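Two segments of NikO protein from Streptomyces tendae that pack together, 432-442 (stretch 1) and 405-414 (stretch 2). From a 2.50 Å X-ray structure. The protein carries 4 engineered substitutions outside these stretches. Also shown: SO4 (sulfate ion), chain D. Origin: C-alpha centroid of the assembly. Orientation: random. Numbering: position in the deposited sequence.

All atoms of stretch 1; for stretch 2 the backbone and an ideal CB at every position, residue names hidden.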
ATOM      1  N   HIS A 432      -9.104   0.853  30.102  1.00 21.16           N
ATOM      2  CA  HIS A 432      -9.764   2.124  30.377  1.00 22.64           C
ATOM      3  C   HIS A 432      -9.849   2.962  29.106  1.00 22.32           C
ATOM      4  O   HIS A 432     -10.618   3.921  29.034  1.00 18.69           O
ATOM      5  CB  HIS A 432      -9.014   2.893  31.466  1.00 17.69           C
ATOM      6  CG  HIS A 432      -7.593   3.208  31.113  1.00 23.44           C
ATOM      7  ND1 HIS A 432      -6.542   2.381  31.449  1.00 30.13           N
ATOM      8  CD2 HIS A 432      -7.049   4.255  30.450  1.00 22.27           C
ATOM      9  CE1 HIS A 432      -5.412   2.907  31.011  1.00 22.48           C
ATOM     10  NE2 HIS A 432      -5.693   4.045  30.399  1.00 23.04           N
ATOM     11  N   HIS A 433      -9.052   2.592  28.109  1.00 21.39           N
ATOM     12  CA  HIS A 433      -9.052   3.279  26.823  1.00 21.59           C
ATOM     13  C   HIS A 433     -10.392   3.123  26.112  1.00 23.34           C
ATOM     14  O   HIS A 433     -10.809   4.005  25.362  1.00 28.28           O
ATOM     15  CB  HIS A 433      -7.929   2.748  25.928  1.00 24.78           C
ATOM     16  CG  HIS A 433      -6.553   3.072  26.420  1.00 24.60           C
ATOM     17  ND1 HIS A 433      -6.096   4.365  26.558  1.00 30.30           N
ATOM     18  CD2 HIS A 433      -5.526   2.270  26.791  1.00 25.65           C
ATOM     19  CE1 HIS A 433      -4.852   4.347  27.001  1.00 27.75           C
ATOM     20  NE2 HIS A 433      -4.482   3.087  27.152  1.00 26.44           N
ATOM     21  N   LEU A 434     -11.061   1.999  26.357  1.00 21.05           N
ATOM     22  CA  LEU A 434     -12.321   1.673  25.690  1.00 17.11           C
ATOM     23  C   LEU A 434     -13.424   2.702  25.934  1.00 20.32           C
ATOM     24  O   LEU A 434     -14.300   2.893  25.088  1.00 22.42           O
ATOM     25  CB  LEU A 434     -12.812   0.288  26.120  1.00 17.76           C
ATOM     26  CG  LEU A 434     -11.999  -0.925  25.667  1.00 18.73           C
ATOM     27  CD1 LEU A 434     -12.572  -2.199  26.272  1.00 14.27           C
ATOM     28  CD2 LEU A 434     -11.970  -1.017  24.150  1.00 14.48           C
ATOM     29  N   ALA A 435     -13.380   3.361  27.088  1.00 21.44           N
ATOM     30  CA  ALA A 435     -14.413   4.322  27.463  1.00 20.70           C
ATOM     31  C   ALA A 435     -14.397   5.567  26.579  1.00 22.64           C
ATOM     32  O   ALA A 435     -15.376   6.312  26.525  1.00 21.60           O
ATOM     33  CB  ALA A 435     -14.274   4.707  28.930  1.00 12.24           C
ATOM     34  N   ARG A 436     -13.284   5.788  25.887  1.00 22.62           N
ATOM     35  CA  ARG A 436     -13.141   6.954  25.024  1.00 22.81           C
ATOM     36  C   ARG A 436     -13.583   6.672  23.590  1.00 23.27           C
ATOM     37  O   ARG A 436     -13.607   7.575  22.754  1.00 29.49           O
ATOM     38  CB  ARG A 436     -11.695   7.456  25.037  1.00 22.76           C
ATOM     39  CG  ARG A 436     -11.216   7.926  26.402  1.00 31.89           C
ATOM     40  CD  ARG A 436      -9.785   8.442  26.351  1.00 38.68           C
ATOM     41  NE  ARG A 436      -8.822   7.387  26.046  1.00 37.93           N
ATOM     42  CZ  ARG A 436      -8.283   7.187  24.849  1.00 38.76           C
ATOM     43  NH1 ARG A 436      -8.605   7.971  23.831  1.00 34.69           N
ATOM     44  NH2 ARG A 436      -7.416   6.200  24.669  1.00 36.67           N
ATOM     45  N   GLY A 437     -13.933   5.421  23.309  1.00 22.52           N
ATOM     46  CA  GLY A 437     -14.352   5.032  21.974  1.00 17.20           C
ATOM     47  C   GLY A 437     -15.676   4.294  21.952  1.00 19.05           C
ATOM     48  O   GLY A 437     -16.412   4.350  20.966  1.00 16.71           O
ATOM     49  N   TYR A 438     -15.978   3.598  23.041  1.00 16.53           N
ATOM     50  CA  TYR A 438     -17.215   2.831  23.140  1.00 16.47           C
ATOM     51  C   TYR A 438     -17.960   3.195  24.416  1.00 18.82           C
ATOM     52  O   TYR A 438     -17.347   3.570  25.415  1.00 23.94           O
ATOM     53  CB  TYR A 438     -16.918   1.329  23.122  1.00 15.88           C
ATOM     54  CG  TYR A 438     -16.080   0.876  21.946  1.00 12.15           C
ATOM     55  CD1 TYR A 438     -14.692   0.893  22.012  1.00 12.53           C
ATOM     56  CD2 TYR A 438     -16.675   0.430  20.774  1.00 12.80           C
ATOM     57  CE1 TYR A 438     -13.921   0.481  20.943  1.00 13.41           C
ATOM     58  CE2 TYR A 438     -15.912   0.016  19.698  1.00 12.91           C
ATOM     59  CZ  TYR A 438     -14.535   0.043  19.789  1.00 13.37           C
ATOM     60  OH  TYR A 438     -13.768  -0.369  18.723  1.00 11.27           O
ATOM     61  N   ARG A 439     -19.285   3.087  24.375  1.00 17.87           N
ATOM     62  CA  ARG A 439     -20.111   3.351  25.546  1.00 24.55           C
ATOM     63  C   ARG A 439     -19.749   2.377  26.660  1.00 23.41           C
ATOM     64  O   ARG A 439     -19.401   2.782  27.769  1.00 23.56           O
ATOM     65  CB  ARG A 439     -21.592   3.204  25.196  1.00 18.94           C
ATOM     66  CG  ARG A 439     -22.533   3.514  26.347  1.00 23.67           C
ATOM     67  CD  ARG A 439     -23.916   2.935  26.102  1.00 23.39           C
ATOM     68  NE  ARG A 439     -23.879   1.478  25.999  1.00 33.60           N
ATOM     69  CZ  ARG A 439     -23.924   0.654  27.040  1.00 26.78           C
ATOM     70  NH1 ARG A 439     -24.007   1.140  28.271  1.00 23.25           N
ATOM     71  NH2 ARG A 439     -23.884  -0.658  26.852  1.00 24.40           N
ATOM     72  N   ASP A 440     -19.833   1.091  26.342  1.00 24.90           N
ATOM     73  CA  ASP A 440     -19.474   0.027  27.268  1.00 21.73           C
ATOM     74  C   ASP A 440     -19.308  -1.258  26.466  1.00 19.61           C
ATOM     75  O   ASP A 440     -20.205  -2.101  26.435  1.00 19.09           O
ATOM     76  CB  ASP A 440     -20.558  -0.148  28.333  1.00 18.83           C
ATOM     77  CG  ASP A 440     -20.049  -0.853  29.575  1.00 23.17           C
ATOM     78  OD1 ASP A 440     -19.067  -1.619  29.471  1.00 22.76           O
ATOM     79  OD2 ASP A 440     -20.636  -0.643  30.658  1.00 26.67           O
ATOM     80  N   LEU A 441     -18.158  -1.390  25.810  1.00 17.83           N
ATOM     81  CA  LEU A 441     -17.899  -2.505  24.904  1.00 19.20           C
ATOM     82  C   LEU A 441     -17.987  -3.860  25.601  1.00 17.85           C
ATOM     83  O   LEU A 441     -18.476  -4.831  25.024  1.00 14.91           O
ATOM     84  CB  LEU A 441     -16.530  -2.344  24.238  1.00 16.86           C
ATOM     85  CG  LEU A 441     -16.148  -3.404  23.201  1.00 16.00           C
ATOM     86  CD1 LEU A 441     -17.178  -3.460  22.083  1.00 10.64           C
ATOM     87  CD2 LEU A 441     -14.759  -3.136  22.644  1.00 12.93           C
ATOM     88  N   VAL A 442     -17.514  -3.918  26.842  1.00 15.21           N
ATOM     89  CA  VAL A 442     -17.566  -5.151  27.618  1.00 19.75           C
ATOM     90  C   VAL A 442     -19.008  -5.587  27.867  1.00 16.61           C
ATOM     91  O   VAL A 442     -19.363  -6.743  27.641  1.00 20.73           O
ATOM     92  CB  VAL A 442     -16.827  -5.006  28.964  1.00 19.90           C
ATOM     93  CG1 VAL A 442     -17.099  -6.206  29.857  1.00 15.06           C
ATOM     94  CG2 VAL A 442     -15.334  -4.836  28.731  1.00 13.62           C
ATOM     95  N   UNK A 405      -1.660  -6.488  27.588  1.00 18.51           N
ATOM     96  CA  UNK A 405      -1.682  -5.076  27.949  1.00 19.34           C
ATOM     97  C   UNK A 405      -2.064  -4.219  26.749  1.00 19.52           C
ATOM     98  O   UNK A 405      -1.433  -4.292  25.694  1.00 16.03           O
ATOM     99  CB  UNK A 405      -0.322  -4.642  28.499  1.00 19.34           C
ATOM    100  N   UNK A 406      -3.103  -3.406  26.914  1.00 21.13           N
ATOM    101  CA  UNK A 406      -3.548  -2.512  25.854  1.00 15.01           C
ATOM    102  C   UNK A 406      -2.710  -1.240  25.836  1.00 17.32           C
ATOM    103  O   UNK A 406      -2.400  -0.676  26.883  1.00 21.12           O
ATOM    104  CB  UNK A 406      -5.029  -2.170  26.028  1.00 15.01           C
ATOM    105  N   UNK A 407      -2.343  -0.793  24.640  1.00 20.17           N
ATOM    106  CA  UNK A 407      -1.542   0.415  24.492  1.00 16.79           C
ATOM    107  C   UNK A 407      -2.408   1.616  24.136  1.00 18.62           C
ATOM    108  O   UNK A 407      -2.033   2.759  24.397  1.00 25.94           O
ATOM    109  CB  UNK A 407      -0.466   0.210  23.424  1.00 16.79           C
ATOM    110  N   UNK A 408      -3.568   1.353  23.542  1.00 21.43           N
ATOM    111  CA  UNK A 408      -4.469   2.422  23.119  1.00 21.71           C
ATOM    112  C   UNK A 408      -5.916   1.952  22.988  1.00 22.81           C
ATOM    113  O   UNK A 408      -6.252   0.830  23.369  1.00 24.89           O
ATOM    114  CB  UNK A 408      -3.995   3.003  21.785  1.00 21.71           C
ATOM    115  N   UNK A 409      -6.765   2.822  22.445  1.00 20.65           N
ATOM    116  CA  UNK A 409      -8.197   2.554  22.321  1.00 24.43           C
ATOM    117  C   UNK A 409      -8.511   1.339  21.448  1.00 22.66           C
ATOM    118  O   UNK A 409      -9.124   0.377  21.911  1.00 18.41           O
ATOM    119  CB  UNK A 409      -8.901   3.786  21.748  1.00 24.43           C
ATOM    120  N   UNK A 410      -8.095   1.390  20.188  1.00 17.81           N
ATOM    121  CA  UNK A 410      -8.394   0.317  19.247  1.00 20.79           C
ATOM    122  C   UNK A 410      -7.617  -0.953  19.581  1.00 16.78           C
ATOM    123  O   UNK A 410      -8.022  -2.054  19.208  1.00 16.64           O
ATOM    124  CB  UNK A 410      -8.077   0.764  17.818  1.00 20.79           C
ATOM    125  N   UNK A 411      -6.504  -0.794  20.290  1.00 14.87           N
ATOM    126  CA  UNK A 411      -5.707  -1.934  20.723  1.00 15.83           C
ATOM    127  C   UNK A 411      -6.466  -2.748  21.765  1.00 17.79           C
ATOM    128  O   UNK A 411      -6.465  -3.976  21.727  1.00 13.41           O
ATOM    129  CB  UNK A 411      -4.363  -1.468  21.286  1.00 15.83           C
ATOM    130  N   UNK A 412      -7.116  -2.054  22.693  1.00 18.38           N
ATOM    131  CA  UNK A 412      -7.893  -2.710  23.738  1.00 19.74           C
ATOM    132  C   UNK A 412      -9.064  -3.486  23.148  1.00 17.13           C
ATOM    133  O   UNK A 412      -9.394  -4.582  23.607  1.00 15.68           O
ATOM    134  CB  UNK A 412      -8.401  -1.680  24.749  1.00 19.74           C
ATOM    135  N   UNK A 413      -9.689  -2.914  22.125  1.00 12.50           N
ATOM    136  CA  UNK A 413     -10.846  -3.531  21.491  1.00 13.34           C
ATOM    137  C   UNK A 413     -10.469  -4.797  20.726  1.00 13.47           C
ATOM    138  O   UNK A 413     -11.120  -5.831  20.868  1.00 12.80           O
ATOM    139  CB  UNK A 413     -11.520  -2.533  20.547  1.00 13.34           C
ATOM    140  N   UNK A 414      -9.415  -4.713  19.920  1.00 12.27           N
ATOM    141  CA  UNK A 414      -9.012  -5.837  19.079  1.00 14.32           C
ATOM    142  C   UNK A 414      -8.430  -6.994  19.898  1.00 11.38           C
ATOM    143  O   UNK A 414      -8.557  -8.158  19.516  1.00 14.38           O
ATOM    144  CB  UNK A 414      -7.988  -5.370  18.043  1.00 14.32           C
TER
HETATM  145  S   SO4 D 502      -6.126   6.566  20.739  1.00 64.49           S
HETATM  146  O1  SO4 D 502      -6.445   6.040  19.414  1.00 46.83           O
HETATM  147  O2  SO4 D 502      -7.116   7.572  21.114  1.00 46.37           O
HETATM  148  O3  SO4 D 502      -6.147   5.482  21.716  1.00 40.06           O
HETATM  149  O4  SO4 D 502      -4.796   7.170  20.715  1.00 62.43           O

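Position 405 has an extended backbone (phi/psi -115/125), and its ideal CB finds nothing of stretch 1 within 5.5 Å. Almost any side chain would suit it; it is R405, extended with its first three chi angles all t and making no contact with stretch 1.

Position 406 points its CB toward stretch 1, 4.5 Å from H433 CD2, so a small residue fits easily, though stretch 1 does not single out one type. It is A406. Its carbonyl lies at the edge of the H433 ring, and water 1 links the two: it donates a weak hydrogen bond to A406 O (3.3 Å) and hydrogen-bonds to H433 NE2 (2.9 Å).

At 407 the CB points away, and stretch 1 places few demands on it. Two positions before the helix begins, many residues are acceptable, small polar ones among them. The residue is T407, whose OG1 donates to the side chain of 408.

Position 408, with phi/psi -157/-172, directly precedes the helical backbone that begins at 409, and its CB points away from stretch 1. This is an N-cap site, where Asp, Asn, Ser or Thr can accept from a free backbone NH of the first turn. D408 does so: the backbone N of 411 donates to D408 OD1 at 3.0 Å. On its other carboxylate oxygen, T407 OG1 donates to D408 OD2 at 2.8 Å. Its backbone serves the interface, with D408 CA 3.9 Å from the centroid of the H433 ring, over one face.

Position 409 sends its CB sideways, 4.1 Å from both H433 O and R436 NH2. Beyond it, stretch 1 offers a hollow at G437, bordered by L434 and the Y438 ring, which invites a branched or long apolar chain such as Leu, Ile or Met. L409 (chi1 t, chi2 p) fills it: CD1 lies 3.7 Å from G437 CA and 4.0 Å from Y438 CE1. A CB on G437 would fall 2.5 Å from L409 CD1, a clash, so the glycine makes the room. L409 N also donates to sulfate O3 (2.8 Å); R436 NH1 donates to sulfate O2 (3.1 Å), so the ion joins the two stretches.

The CB of 410 points away, so only a long chain could return to stretch 1. A basic one, Arg or Lys, could approach the polar hydroxyl of Y438. The residue is R410, its NH1 3.0 Å from Y438 OH. It reaches G437 O only through water: water 2 accepts from R410 NH1 (2.5 Å) and donates to G437 O (3.0 Å).

Position 411 faces sideways without contact, and stretch 1 does not constrain the choice; it is A411.

At 412 the CB points toward stretch 1, 3.7 Å from L434 CD2 and 4.6 Å from H433 CB. Such close approach favours a small apolar residue, and A412 packs its methyl against L434.

Position 413 also points its CB toward stretch 1, where Y438 OH, L434 CD2 and L441 CD2 all lie within 4 Å. Ala suits best: its methyl fills the small space and keeps the helix stable. A413 CB rests 3.9 Å from L441 CD2.

Position 414 points away, allowing many helix-compatible residues; it is V414.

Stretch 2, residues 405-414: RATDLRAAAV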
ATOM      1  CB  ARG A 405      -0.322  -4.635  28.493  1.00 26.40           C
ATOM      2  CG  ARG A 405      -0.234  -3.143  28.773  1.00 45.45           C
ATOM      3  CD  ARG A 405       1.172  -2.730  29.174  1.00 45.06           C
ATOM      4  NE  ARG A 405       1.270  -1.291  29.398  1.00 63.46           N
ATOM      5  CZ  ARG A 405       0.965  -0.693  30.544  1.00 69.57           C
ATOM      6  NH1 ARG A 405       0.535  -1.411  31.572  1.00 64.58           N
ATOM      7  NH2 ARG A 405       1.084   0.623  30.664  1.00 58.99           N
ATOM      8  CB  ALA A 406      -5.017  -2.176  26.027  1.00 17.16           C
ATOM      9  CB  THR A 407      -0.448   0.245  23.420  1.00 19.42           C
ATOM     10  OG1 THR A 407      -1.049  -0.150  22.181  1.00 17.78           O
ATOM     11  CG2 THR A 407       0.561  -0.809  23.849  1.00 18.32           C
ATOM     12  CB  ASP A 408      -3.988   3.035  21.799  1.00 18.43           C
ATOM     13  CG  ASP A 408      -3.719   1.990  20.734  1.00 21.68           C
ATOM     14  OD1 ASP A 408      -4.677   1.588  20.038  1.00 22.81           O
ATOM     15  OD2 ASP A 408      -2.550   1.574  20.591  1.00 21.95           O
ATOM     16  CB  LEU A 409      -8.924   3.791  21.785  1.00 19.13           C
ATOM     17  CG  LEU A 409     -10.354   3.620  21.262  1.00 20.21           C
ATOM     18  CD1 LEU A 409     -11.284   3.084  22.340  1.00 16.53           C
ATOM     19  CD2 LEU A 409     -10.873   4.939  20.709  1.00 19.66           C
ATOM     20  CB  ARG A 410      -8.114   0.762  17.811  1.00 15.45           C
ATOM     21  CG  ARG A 410      -8.833   2.044  17.417  1.00 17.01           C
ATOM     22  CD  ARG A 410     -10.315   1.973  17.755  1.00 16.87           C
ATOM     23  NE  ARG A 410     -10.990   3.246  17.517  1.00 20.16           N
ATOM     24  CZ  ARG A 410     -12.257   3.491  17.835  1.00 21.82           C
ATOM     25  NH1 ARG A 410     -12.993   2.548  18.407  1.00 18.88           N
ATOM     26  NH2 ARG A 410     -12.788   4.679  17.582  1.00 20.73           N
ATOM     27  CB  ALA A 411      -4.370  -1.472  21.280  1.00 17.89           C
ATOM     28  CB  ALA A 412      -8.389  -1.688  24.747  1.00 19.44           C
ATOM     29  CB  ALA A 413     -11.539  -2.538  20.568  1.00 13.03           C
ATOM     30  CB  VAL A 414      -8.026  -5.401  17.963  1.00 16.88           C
ATOM     31  CG1 VAL A 414      -6.661  -5.053  18.545  1.00 14.49           C
ATOM     32  CG2 VAL A 414      -7.902  -6.487  16.902  1.00 13.44           C
TER
HETATM   33  O   HOH W   1      -1.697   2.427  27.820  1.00 23.90           O
HETATM   34  O   HOH W   2     -15.478   2.968  18.414  1.00 20.96           O
HETATM   35  O   HOH W   3     -14.710   6.242  18.823  1.00 21.34           O
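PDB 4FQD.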